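Local coordinates for protein pectate lyase 1 (Juniperus ashei, PDB 1PXZ) that cleaves pectate by elimination, with low activity, as a calcium-dependent parallel beta-helix lyase that is also the major allergen of mountain cedar pollen, at residues Y235-P247 against F327-T339. Residues are numbered along the deposited sequence; the frame is centred on the assembly and turned at random.
Sequences YGLVHVANNNYDP and FKVENGNAAPQLT
Van der Waals packing joins Ala-241 and His-239 to Val-329 and Phe-327. The small methyl of Ala-241 admits the apolar, branched valine close to the strand, CB to Val-329 CG2 3.9 Å, and the same CG2 meets the edge of the His-239 imidazole. Phe-327 CZ lies 4.1 Å from His-239 CE1, the ring planes inclined at 49°. With CG anti to the backbone N (chi1 -175°), the histidine extends toward 327-339; ND1 is hydrogen-bonded to Tyr-321 OH and NE2 to Glu-264 OE1, so a polar ring can be buried. Strand 237-241 belongs to one rung of the parallel beta-helix characteristic of polysaccharide lyase family 1, and segment 327-339 runs along its outside, then over the turn into strand 244-245. There Asn-242, suited to its positive phi (52°), lies alongside Val-329, pointing the opposite way, its amide against CG1, and its CG packs 3.5 Å from Leu-338 CD1. Compact Ala-335 brings CB to 3.5 Å from Asn-243 O. One side-chain hydrogen bond closes the short helix's end, Thr-339 OG1 to Ala-335 O (2.8 Å); the same oxygen packs against Asn-244 CB. The Asn-244 side chain lies across Pro-336, OD1 3.8 Å from Pro-336 CG, its ND2 hydrogen-bonded to Gln-221 OE1.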
loop_
_atom_site.group_PDB
_atom_site.type_symbol
_atom_site.label_atom_id
_atom_site.label_comp_id
_atom_site.label_asym_id
_atom_site.label_seq_id
_atom_site.Cartn_x
_atom_site.Cartn_y
_atom_site.Cartn_z
ATOM N N TYR A 235 16.448 -2.537 4.512
ATOM C CA TYR A 235 17.371 -1.971 3.536
ATOM C C TYR A 235 17.042 -0.609 2.972
ATOM O O TYR A 235 17.915 0.267 2.875
ATOM C CB TYR A 235 17.448 -2.937 2.323
ATOM C CG TYR A 235 18.296 -4.139 2.679
ATOM C CD1 TYR A 235 19.612 -3.906 3.064
ATOM C CD2 TYR A 235 17.826 -5.438 2.656
ATOM C CE1 TYR A 235 20.446 -4.948 3.410
ATOM C CE2 TYR A 235 18.663 -6.497 3.003
ATOM C CZ TYR A 235 19.966 -6.239 3.378
ATOM O OH TYR A 235 20.832 -7.251 3.727
ATOM N N GLY A 236 15.825 -0.322 2.508
ATOM C CA GLY A 236 15.642 0.943 1.799
ATOM C C GLY A 236 15.207 2.106 2.654
ATOM O O GLY A 236 15.539 2.238 3.831
ATOM N N LEU A 237 14.411 2.995 2.076
ATOM C CA LEU A 237 13.993 4.231 2.728
ATOM C C LEU A 237 12.482 4.314 2.789
ATOM O O LEU A 237 11.846 4.139 1.739
ATOM C CB LEU A 237 14.518 5.409 1.894
ATOM C CG LEU A 237 14.046 6.830 2.141
ATOM C CD1 LEU A 237 14.414 7.280 3.543
ATOM C CD2 LEU A 237 14.664 7.774 1.113
ATOM N N VAL A 238 11.929 4.575 3.972
ATOM C CA VAL A 238 10.478 4.740 4.034
ATOM C C VAL A 238 10.139 6.040 4.760
ATOM O O VAL A 238 10.600 6.215 5.889
ATOM C CB VAL A 238 9.756 3.601 4.774
ATOM C CG1 VAL A 238 8.251 3.746 4.521
ATOM C CG2 VAL A 238 10.245 2.237 4.349
ATOM N N HIS A 239 9.352 6.888 4.129
ATOM C CA HIS A 239 8.822 8.090 4.755
ATOM C C HIS A 239 7.421 7.800 5.300
ATOM O O HIS A 239 6.505 7.542 4.517
ATOM C CB HIS A 239 8.815 9.254 3.762
ATOM C CG HIS A 239 8.399 10.569 4.327
ATOM N ND1 HIS A 239 7.692 11.510 3.626
ATOM C CD2 HIS A 239 8.614 11.074 5.580
ATOM C CE1 HIS A 239 7.467 12.564 4.398
ATOM N NE2 HIS A 239 8.022 12.328 5.589
ATOM N N VAL A 240 7.269 7.822 6.608
ATOM C CA VAL A 240 5.981 7.513 7.253
ATOM C C VAL A 240 5.368 8.801 7.769
ATOM O O VAL A 240 5.811 9.295 8.808
ATOM C CB VAL A 240 6.158 6.489 8.383
ATOM C CG1 VAL A 240 4.812 6.084 8.995
ATOM C CG2 VAL A 240 6.852 5.222 7.889
ATOM N N ALA A 241 4.376 9.366 7.059
ATOM C CA ALA A 241 3.942 10.724 7.351
ATOM C C ALA A 241 2.448 10.918 7.566
ATOM O O ALA A 241 1.661 10.478 6.721
ATOM C CB ALA A 241 4.351 11.615 6.163
ATOM N N ASN A 242 2.023 11.587 8.627
ATOM C CA ASN A 242 0.631 11.940 8.882
ATOM C C ASN A 242 -0.311 10.731 8.791
ATOM O O ASN A 242 -1.398 10.798 8.208
ATOM C CB ASN A 242 0.189 13.031 7.921
ATOM C CG ASN A 242 0.622 14.401 8.416
ATOM O OD1 ASN A 242 0.961 14.635 9.583
ATOM N ND2 ASN A 242 0.586 15.324 7.484
ATOM N N ASN A 243 0.132 9.630 9.408
ATOM C CA ASN A 243 -0.758 8.481 9.574
ATOM C C ASN A 243 -1.330 8.449 10.990
ATOM O O ASN A 243 -0.718 9.023 11.887
ATOM C CB ASN A 243 -0.003 7.181 9.334
ATOM C CG ASN A 243 0.812 7.150 8.057
ATOM O OD1 ASN A 243 2.014 7.430 8.006
ATOM N ND2 ASN A 243 0.113 6.766 6.996
ATOM N N ASN A 244 -2.453 7.775 11.200
ATOM C CA ASN A 244 -3.097 7.693 12.518
ATOM C C ASN A 244 -3.072 6.269 13.032
ATOM O O ASN A 244 -3.530 5.348 12.336
ATOM C CB ASN A 244 -4.531 8.210 12.380
ATOM C CG ASN A 244 -5.206 8.555 13.684
ATOM O OD1 ASN A 244 -4.557 8.977 14.643
ATOM N ND2 ASN A 244 -6.521 8.389 13.763
ATOM N N TYR A 245 -2.538 6.013 14.227
ATOM C CA TYR A 245 -2.387 4.656 14.710
ATOM C C TYR A 245 -3.256 4.411 15.955
ATOM O O TYR A 245 -3.066 5.090 16.961
ATOM C CB TYR A 245 -0.937 4.318 15.075
ATOM C CG TYR A 245 0.078 4.250 13.959
ATOM C CD1 TYR A 245 0.551 5.458 13.415
ATOM C CD2 TYR A 245 0.566 3.057 13.455
ATOM C CE1 TYR A 245 1.482 5.425 12.395
ATOM C CE2 TYR A 245 1.511 3.010 12.431
ATOM C CZ TYR A 245 1.947 4.224 11.918
ATOM O OH TYR A 245 2.876 4.234 10.894
ATOM N N ASP A 246 -4.156 3.445 15.869
ATOM C CA ASP A 246 -4.828 2.829 17.002
ATOM C C ASP A 246 -3.867 1.896 17.729
ATOM O O ASP A 246 -2.816 1.588 17.193
ATOM C CB ASP A 246 -6.037 1.993 16.548
ATOM C CG ASP A 246 -7.177 2.852 16.051
ATOM O OD1 ASP A 246 -7.551 3.821 16.766
ATOM O OD2 ASP A 246 -7.725 2.579 14.951
ATOM N N PRO A 247 -4.181 1.446 18.940
ATOM C CA PRO A 247 -3.325 0.481 19.626
ATOM C C PRO A 247 -3.017 -0.760 18.791
ATOM O O PRO A 247 -3.946 -1.426 18.342
ATOM C CB PRO A 247 -4.156 0.109 20.872
ATOM C CG PRO A 247 -4.968 1.345 21.138
ATOM C CD PRO A 247 -5.324 1.892 19.765
ATOM N N PHE A 327 5.438 17.234 -0.406
ATOM C CA PHE A 327 4.140 17.674 0.057
ATOM C C PHE A 327 4.214 18.069 1.530
ATOM O O PHE A 327 5.130 17.653 2.241
ATOM C CB PHE A 327 3.122 16.548 -0.108
ATOM C CG PHE A 327 3.456 15.308 0.709
ATOM C CD1 PHE A 327 4.411 14.413 0.267
ATOM C CD2 PHE A 327 2.802 15.070 1.902
ATOM C CE1 PHE A 327 4.710 13.270 0.994
ATOM C CE2 PHE A 327 3.079 13.923 2.638
ATOM C CZ PHE A 327 4.023 13.024 2.170
ATOM N N LYS A 328 3.248 18.845 1.974
ATOM C CA LYS A 328 3.299 19.323 3.357
ATOM C C LYS A 328 2.908 18.258 4.366
ATOM O O LYS A 328 1.889 17.593 4.210
ATOM C CB LYS A 328 2.336 20.510 3.517
ATOM C CG LYS A 328 2.519 21.232 4.848
ATOM C CD LYS A 328 1.685 22.503 4.895
ATOM C CE LYS A 328 2.237 23.590 3.985
ATOM N NZ LYS A 328 1.215 24.115 3.035
ATOM N N VAL A 329 3.698 18.109 5.415
ATOM C CA VAL A 329 3.362 17.239 6.532
ATOM C C VAL A 329 3.034 18.114 7.735
ATOM O O VAL A 329 3.846 18.972 8.121
ATOM C CB VAL A 329 4.517 16.274 6.825
ATOM C CG1 VAL A 329 4.152 15.309 7.948
ATOM C CG2 VAL A 329 4.900 15.480 5.574
ATOM N N GLU A 330 1.846 17.934 8.312
ATOM C CA GLU A 330 1.461 18.669 9.516
ATOM C C GLU A 330 1.944 17.976 10.776
ATOM O O GLU A 330 2.404 16.834 10.724
ATOM C CB GLU A 330 -0.069 18.762 9.603
ATOM C CG GLU A 330 -0.671 19.193 8.273
ATOM C CD GLU A 330 -0.468 20.669 8.028
ATOM O OE1 GLU A 330 -0.234 21.375 9.035
ATOM O OE2 GLU A 330 -0.534 21.102 6.859
ATOM N N ASN A 331 1.825 18.676 11.903
ATOM C CA ASN A 331 2.085 18.097 13.202
ATOM C C ASN A 331 1.193 16.888 13.491
ATOM O O ASN A 331 0.068 16.848 12.995
ATOM C CB ASN A 331 1.793 19.143 14.286
ATOM C CG ASN A 331 2.218 18.579 15.634
ATOM O OD1 ASN A 331 1.476 17.830 16.272
ATOM N ND2 ASN A 331 3.430 18.948 16.031
ATOM N N GLY A 332 1.681 15.950 14.291
ATOM C CA GLY A 332 0.926 14.726 14.550
ATOM C C GLY A 332 -0.414 14.952 15.194
ATOM O O GLY A 332 -1.351 14.141 15.132
ATOM N N ASN A 333 -0.590 16.101 15.856
ATOM C CA ASN A 333 -1.926 16.357 16.400
ATOM C C ASN A 333 -2.951 16.475 15.285
ATOM O O ASN A 333 -4.151 16.323 15.540
ATOM C CB ASN A 333 -1.906 17.646 17.233
ATOM C CG ASN A 333 -1.391 18.810 16.414
ATOM O OD1 ASN A 333 -1.195 18.660 15.204
ATOM N ND2 ASN A 333 -1.165 19.954 17.049
ATOM N N ALA A 334 -2.514 16.758 14.059
ATOM C CA ALA A 334 -3.502 16.881 12.977
ATOM C C ALA A 334 -3.838 15.565 12.303
ATOM O O ALA A 334 -4.781 15.500 11.516
ATOM C CB ALA A 334 -2.960 17.857 11.930
ATOM N N ALA A 335 -3.101 14.493 12.555
ATOM C CA ALA A 335 -3.254 13.229 11.833
ATOM C C ALA A 335 -4.651 12.652 11.920
ATOM O O ALA A 335 -5.140 12.155 10.894
ATOM C CB ALA A 335 -2.229 12.197 12.308
ATOM N N PRO A 336 -5.329 12.654 13.048
ATOM C CA PRO A 336 -6.727 12.194 13.022
ATOM C C PRO A 336 -7.564 12.954 12.012
ATOM O O PRO A 336 -8.383 12.354 11.298
ATOM C CB PRO A 336 -7.216 12.467 14.452
ATOM C CG PRO A 336 -5.970 12.405 15.285
ATOM C CD PRO A 336 -4.889 12.982 14.414
ATOM N N GLN A 337 -7.409 14.267 11.904
ATOM C CA GLN A 337 -8.216 14.997 10.921
ATOM C C GLN A 337 -7.823 14.662 9.483
ATOM O O GLN A 337 -8.683 14.592 8.597
ATOM C CB GLN A 337 -8.087 16.512 11.115
ATOM C CG GLN A 337 -9.109 17.119 12.058
ATOM C CD GLN A 337 -10.535 16.705 11.742
ATOM O OE1 GLN A 337 -11.206 17.348 10.934
ATOM N NE2 GLN A 337 -10.992 15.630 12.377
ATOM N N LEU A 338 -6.521 14.478 9.280
ATOM C CA LEU A 338 -6.007 14.267 7.918
ATOM C C LEU A 338 -6.361 12.881 7.400
ATOM O O LEU A 338 -6.277 12.648 6.189
ATOM C CB LEU A 338 -4.478 14.455 7.867
ATOM C CG LEU A 338 -3.998 15.884 8.122
ATOM C CD1 LEU A 338 -2.495 15.919 8.366
ATOM C CD2 LEU A 338 -4.360 16.816 6.977
ATOM N N THR A 339 -6.740 11.983 8.315
ATOM C CA THR A 339 -7.027 10.602 7.953
ATOM C C THR A 339 -8.510 10.281 8.128
ATOM O O THR A 339 -8.870 9.098 8.088
ATOM C CB THR A 339 -6.224 9.585 8.779
ATOM O OG1 THR A 339 -6.443 9.809 10.185
ATOM C CG2 THR A 339 -4.712 9.725 8.593
#